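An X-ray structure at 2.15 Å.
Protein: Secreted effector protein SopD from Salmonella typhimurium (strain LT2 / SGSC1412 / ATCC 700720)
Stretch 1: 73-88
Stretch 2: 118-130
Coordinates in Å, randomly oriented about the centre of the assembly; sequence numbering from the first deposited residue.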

# COMPACT_ATOMS: atom_id res chain seq x y z
N VAL A 73 -4.20 -12.11 15.82
CA VAL A 73 -3.99 -11.06 14.85
C VAL A 73 -3.47 -9.83 15.61
O VAL A 73 -3.83 -9.62 16.79
CB VAL A 73 -5.33 -10.80 14.14
CG1 VAL A 73 -5.98 -9.54 14.56
CG2 VAL A 73 -5.15 -10.86 12.65
N ASN A 74 -2.65 -9.03 14.93
CA ASN A 74 -1.99 -7.86 15.55
C ASN A 74 -2.38 -6.56 14.79
O ASN A 74 -1.65 -6.10 13.91
CB ASN A 74 -0.47 -8.10 15.56
CG ASN A 74 0.35 -6.89 16.08
OD1 ASN A 74 -0.17 -6.05 16.84
ND2 ASN A 74 1.63 -6.80 15.68
N VAL A 75 -3.56 -6.02 15.07
CA VAL A 75 -4.08 -4.94 14.21
C VAL A 75 -4.51 -3.69 14.93
O VAL A 75 -5.19 -2.82 14.35
CB VAL A 75 -5.21 -5.43 13.26
CG1 VAL A 75 -4.67 -6.55 12.35
CG2 VAL A 75 -6.48 -5.90 14.06
N GLU A 76 -4.12 -3.57 16.20
CA GLU A 76 -4.62 -2.48 16.99
C GLU A 76 -4.02 -1.17 16.42
O GLU A 76 -4.73 -0.24 16.10
CB GLU A 76 -4.30 -2.69 18.58
N ASP A 77 -2.72 -1.13 16.26
CA ASP A 77 -2.03 0.03 15.63
C ASP A 77 -2.51 0.38 14.24
O ASP A 77 -2.90 1.54 14.01
CB ASP A 77 -0.53 -0.12 15.73
CG ASP A 77 -0.09 -0.37 17.16
OD1 ASP A 77 0.17 0.59 17.92
OD2 ASP A 77 -0.07 -1.54 17.56
N ILE A 78 -2.58 -0.61 13.33
CA ILE A 78 -3.02 -0.29 11.97
C ILE A 78 -4.47 0.22 11.94
O ILE A 78 -4.75 1.20 11.25
CB ILE A 78 -2.76 -1.47 10.91
CG1 ILE A 78 -2.65 -0.91 9.49
CG2 ILE A 78 -3.78 -2.64 11.05
CD1 ILE A 78 -2.40 -2.00 8.39
N ASN A 79 -5.40 -0.38 12.70
CA ASN A 79 -6.79 0.14 12.78
C ASN A 79 -6.97 1.56 13.33
O ASN A 79 -7.99 2.23 13.07
CB ASN A 79 -7.72 -0.82 13.58
CG ASN A 79 -7.99 -2.15 12.82
OD1 ASN A 79 -8.47 -2.14 11.70
ND2 ASN A 79 -7.64 -3.25 13.42
N LYS A 80 -5.98 2.04 14.09
CA LYS A 80 -6.07 3.42 14.58
C LYS A 80 -6.23 4.39 13.46
O LYS A 80 -7.00 5.31 13.60
CB LYS A 80 -4.88 3.84 15.43
CG LYS A 80 -4.88 3.21 16.82
CD LYS A 80 -3.68 3.68 17.66
CE LYS A 80 -3.55 2.85 18.92
NZ LYS A 80 -2.50 3.44 19.82
N ILE A 81 -5.59 4.11 12.31
CA ILE A 81 -5.55 5.06 11.24
C ILE A 81 -6.95 5.25 10.68
O ILE A 81 -7.45 6.39 10.61
CB ILE A 81 -4.50 4.70 10.09
CG1 ILE A 81 -3.05 4.42 10.59
CG2 ILE A 81 -4.56 5.73 8.99
CD1 ILE A 81 -2.43 5.34 11.63
N TYR A 82 -7.61 4.16 10.26
CA TYR A 82 -9.01 4.30 9.85
C TYR A 82 -9.91 4.81 11.03
O TYR A 82 -10.77 5.66 10.81
CB TYR A 82 -9.60 3.01 9.22
CG TYR A 82 -11.04 3.13 8.84
CD1 TYR A 82 -11.99 2.26 9.39
CD2 TYR A 82 -11.47 4.14 7.96
CE1 TYR A 82 -13.37 2.36 9.05
CE2 TYR A 82 -12.89 4.27 7.60
CZ TYR A 82 -13.81 3.36 8.17
OH TYR A 82 -15.15 3.43 7.91
N ALA A 83 -9.68 4.36 12.25
CA ALA A 83 -10.53 4.84 13.44
C ALA A 83 -10.43 6.38 13.62
O ALA A 83 -11.45 7.12 13.82
CB ALA A 83 -10.12 4.16 14.71
N PHE A 84 -9.21 6.87 13.46
CA PHE A 84 -8.99 8.34 13.51
C PHE A 84 -9.80 9.06 12.42
O PHE A 84 -10.33 10.15 12.65
CB PHE A 84 -7.49 8.66 13.46
CG PHE A 84 -7.16 10.12 13.77
CD1 PHE A 84 -7.41 10.66 15.01
CD2 PHE A 84 -6.62 10.95 12.78
CE1 PHE A 84 -7.13 12.00 15.30
CE2 PHE A 84 -6.31 12.31 13.06
CZ PHE A 84 -6.57 12.84 14.32
N LYS A 85 -9.88 8.44 11.25
CA LYS A 85 -10.69 8.94 10.16
C LYS A 85 -12.16 8.94 10.64
O LYS A 85 -12.91 9.97 10.48
CB LYS A 85 -10.48 8.06 8.89
CG LYS A 85 -10.61 8.74 7.52
CD LYS A 85 -11.99 9.35 7.19
CE LYS A 85 -11.96 10.92 7.19
NZ LYS A 85 -13.23 11.67 7.68
N ARG A 86 -12.56 7.87 11.33
CA ARG A 86 -13.96 7.84 11.78
C ARG A 86 -14.20 8.95 12.76
O ARG A 86 -15.27 9.57 12.77
CB ARG A 86 -14.44 6.48 12.35
CG ARG A 86 -14.39 5.29 11.35
CD ARG A 86 -15.18 4.03 11.89
NE ARG A 86 -14.73 3.50 13.19
CZ ARG A 86 -13.65 2.75 13.39
NH1 ARG A 86 -12.85 2.43 12.38
NH2 ARG A 86 -13.35 2.31 14.61
N LEU A 87 -13.23 9.18 13.63
CA LEU A 87 -13.34 10.32 14.60
C LEU A 87 -13.52 11.62 13.85
O LEU A 87 -14.47 12.35 14.06
CB LEU A 87 -12.11 10.43 15.50
CG LEU A 87 -12.18 11.26 16.79
CD1 LEU A 87 -13.50 11.01 17.63
CD2 LEU A 87 -10.93 10.99 17.69
N GLN A 88 -12.59 11.90 12.95
CA GLN A 88 -12.55 13.17 12.23
C GLN A 88 -13.91 13.38 11.59
O GLN A 88 -14.47 14.49 11.64
CB GLN A 88 -11.45 13.15 11.19
CG GLN A 88 -11.31 14.49 10.47
CD GLN A 88 -10.54 14.40 9.19
OE1 GLN A 88 -10.66 13.43 8.43
NE2 GLN A 88 -9.74 15.42 8.93
N VAL A 118 -1.96 15.28 21.18
CA VAL A 118 -1.64 13.94 20.66
C VAL A 118 -2.48 12.99 21.45
O VAL A 118 -2.25 12.74 22.64
CB VAL A 118 -0.15 13.51 20.76
CG1 VAL A 118 0.77 14.71 20.49
CG2 VAL A 118 0.16 12.90 22.11
N ILE A 119 -3.49 12.49 20.76
CA ILE A 119 -4.54 11.72 21.35
C ILE A 119 -4.08 10.25 21.47
O ILE A 119 -4.52 9.55 22.35
CB ILE A 119 -5.85 12.02 20.51
CG1 ILE A 119 -6.94 12.63 21.38
CG2 ILE A 119 -6.24 10.93 19.48
CD1 ILE A 119 -8.34 12.70 20.70
N SER A 120 -3.15 9.82 20.61
CA SER A 120 -2.69 8.42 20.55
C SER A 120 -1.52 8.35 19.58
O SER A 120 -1.34 9.28 18.77
CB SER A 120 -3.83 7.49 20.04
OG SER A 120 -3.53 6.12 20.24
N GLN A 121 -0.74 7.27 19.64
CA GLN A 121 0.39 7.07 18.73
C GLN A 121 0.47 5.63 18.26
O GLN A 121 -0.10 4.74 18.92
CB GLN A 121 1.68 7.37 19.43
CG GLN A 121 1.60 8.53 20.39
CD GLN A 121 2.97 8.98 20.86
OE1 GLN A 121 3.08 9.82 21.72
NE2 GLN A 121 4.01 8.42 20.26
N SER A 122 1.18 5.39 17.16
CA SER A 122 1.52 4.02 16.80
C SER A 122 2.90 3.88 16.19
O SER A 122 3.27 4.69 15.33
CB SER A 122 0.43 3.45 15.91
OG SER A 122 -0.75 3.26 16.69
N ASN A 123 3.67 2.90 16.69
CA ASN A 123 4.96 2.54 16.10
C ASN A 123 4.62 2.00 14.73
O ASN A 123 3.62 1.26 14.55
CB ASN A 123 5.68 1.37 16.81
CG ASN A 123 6.13 1.68 18.18
OD1 ASN A 123 6.49 2.81 18.52
ND2 ASN A 123 6.10 0.66 19.03
N ILE A 124 5.46 2.34 13.77
CA ILE A 124 5.30 1.86 12.39
C ILE A 124 5.62 0.36 12.27
O ILE A 124 5.06 -0.34 11.45
CB ILE A 124 6.17 2.71 11.40
CG1 ILE A 124 6.04 2.16 9.98
CG2 ILE A 124 7.63 2.77 11.90
CD1 ILE A 124 5.98 3.21 8.89
N LYS A 125 6.54 -0.12 13.08
CA LYS A 125 6.80 -1.54 13.13
C LYS A 125 5.63 -2.35 13.69
O LYS A 125 5.46 -3.49 13.28
CB LYS A 125 8.06 -1.80 13.90
CG LYS A 125 9.23 -1.08 13.25
CD LYS A 125 10.53 -1.32 14.02
CE LYS A 125 11.57 -0.29 13.62
NZ LYS A 125 12.84 -0.72 14.21
N ASP A 126 4.84 -1.77 14.59
CA ASP A 126 3.61 -2.40 15.06
C ASP A 126 2.51 -2.35 14.01
O ASP A 126 1.85 -3.35 13.80
CB ASP A 126 3.13 -1.81 16.41
CG ASP A 126 4.10 -2.10 17.57
OD1 ASP A 126 4.97 -2.98 17.41
OD2 ASP A 126 3.99 -1.46 18.65
N ILE A 127 2.34 -1.21 13.32
CA ILE A 127 1.40 -1.10 12.20
C ILE A 127 1.71 -2.11 11.11
O ILE A 127 0.81 -2.70 10.55
CB ILE A 127 1.44 0.29 11.51
CG1 ILE A 127 0.53 1.27 12.20
CG2 ILE A 127 0.99 0.19 10.03
CD1 ILE A 127 0.86 2.71 11.93
N LEU A 128 2.99 -2.28 10.80
CA LEU A 128 3.41 -3.21 9.76
C LEU A 128 3.44 -4.69 10.20
O LEU A 128 3.67 -5.58 9.37
CB LEU A 128 4.80 -2.83 9.17
CG LEU A 128 4.86 -1.51 8.37
CD1 LEU A 128 6.24 -1.29 7.81
CD2 LEU A 128 3.78 -1.48 7.26
N ASN A 129 3.29 -4.94 11.50
CA ASN A 129 3.44 -6.29 12.06
C ASN A 129 4.80 -6.82 11.73
O ASN A 129 4.95 -7.97 11.30
CB ASN A 129 2.36 -7.27 11.58
CG ASN A 129 2.27 -8.53 12.45
OD1 ASN A 129 2.40 -8.47 13.67
ND2 ASN A 129 2.08 -9.67 11.81
N ILE A 130 5.81 -5.99 11.93
CA ILE A 130 7.16 -6.44 11.68
C ILE A 130 8.03 -6.62 12.93
O ILE A 130 7.87 -5.96 13.95
CB ILE A 130 7.86 -5.62 10.56
CG1 ILE A 130 7.99 -4.12 10.92
CG2 ILE A 130 7.10 -5.81 9.23
CD1 ILE A 130 9.25 -3.39 10.25
O HOH W 1 -1.23 -2.84 13.82

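A helix, 76-88, lies across strand 118-123 at 132° between their N-to-C directions, the axes 8.3 Å apart at closest approach. After the strand the chain turns into a short helix beginning at Ile-124, and here the backbones come closest, with the CA atoms of Ile-78 and Ile-127 4.5 Å apart.

Apolar packing follows one side of the long helix, where Ile-78, Ile-81, Phe-84 and Leu-87 recur every third position. Ile-127 fills the tight end: its CG2 meets CG1 of Ile-78 at 3.8 Å, and its CD1 lies 4.2 Å from CD1 of Ile-81. Farther along, Ile-119 serves two partners, its CG2 4.4 Å from Phe-84 CE1 and its CD1 4.3 Å from Leu-87 CD2.

Polar bonds join the same surfaces. Lys-80, nearly fully extended, spans the gap with its aliphatic chain and carries its ammonium to neutral acceptors on the strand, where NZ donates to Gln-121 O and to Ser-120 OG, both at 2.9 Å. Asn-74 ND2 donates to Asn-129 OD1 at 2.7 Å, nearly straight at 164°, amide matched to amide; Asn-129 has positive phi and closes the short helix in a Schellman motif.

One water ties backbone to backbone, accepting from Ile-78 N at 2.7 Å and lying 3.1 Å from Asp-126 O.

Two like charges come close without a salt bridge across the stretches: Asp-77 OD2 and Asp-126 OD2 sit 4.2 Å apart, while Asn-123 ND2 donates to Asp-126 OD2 at 3.0 Å.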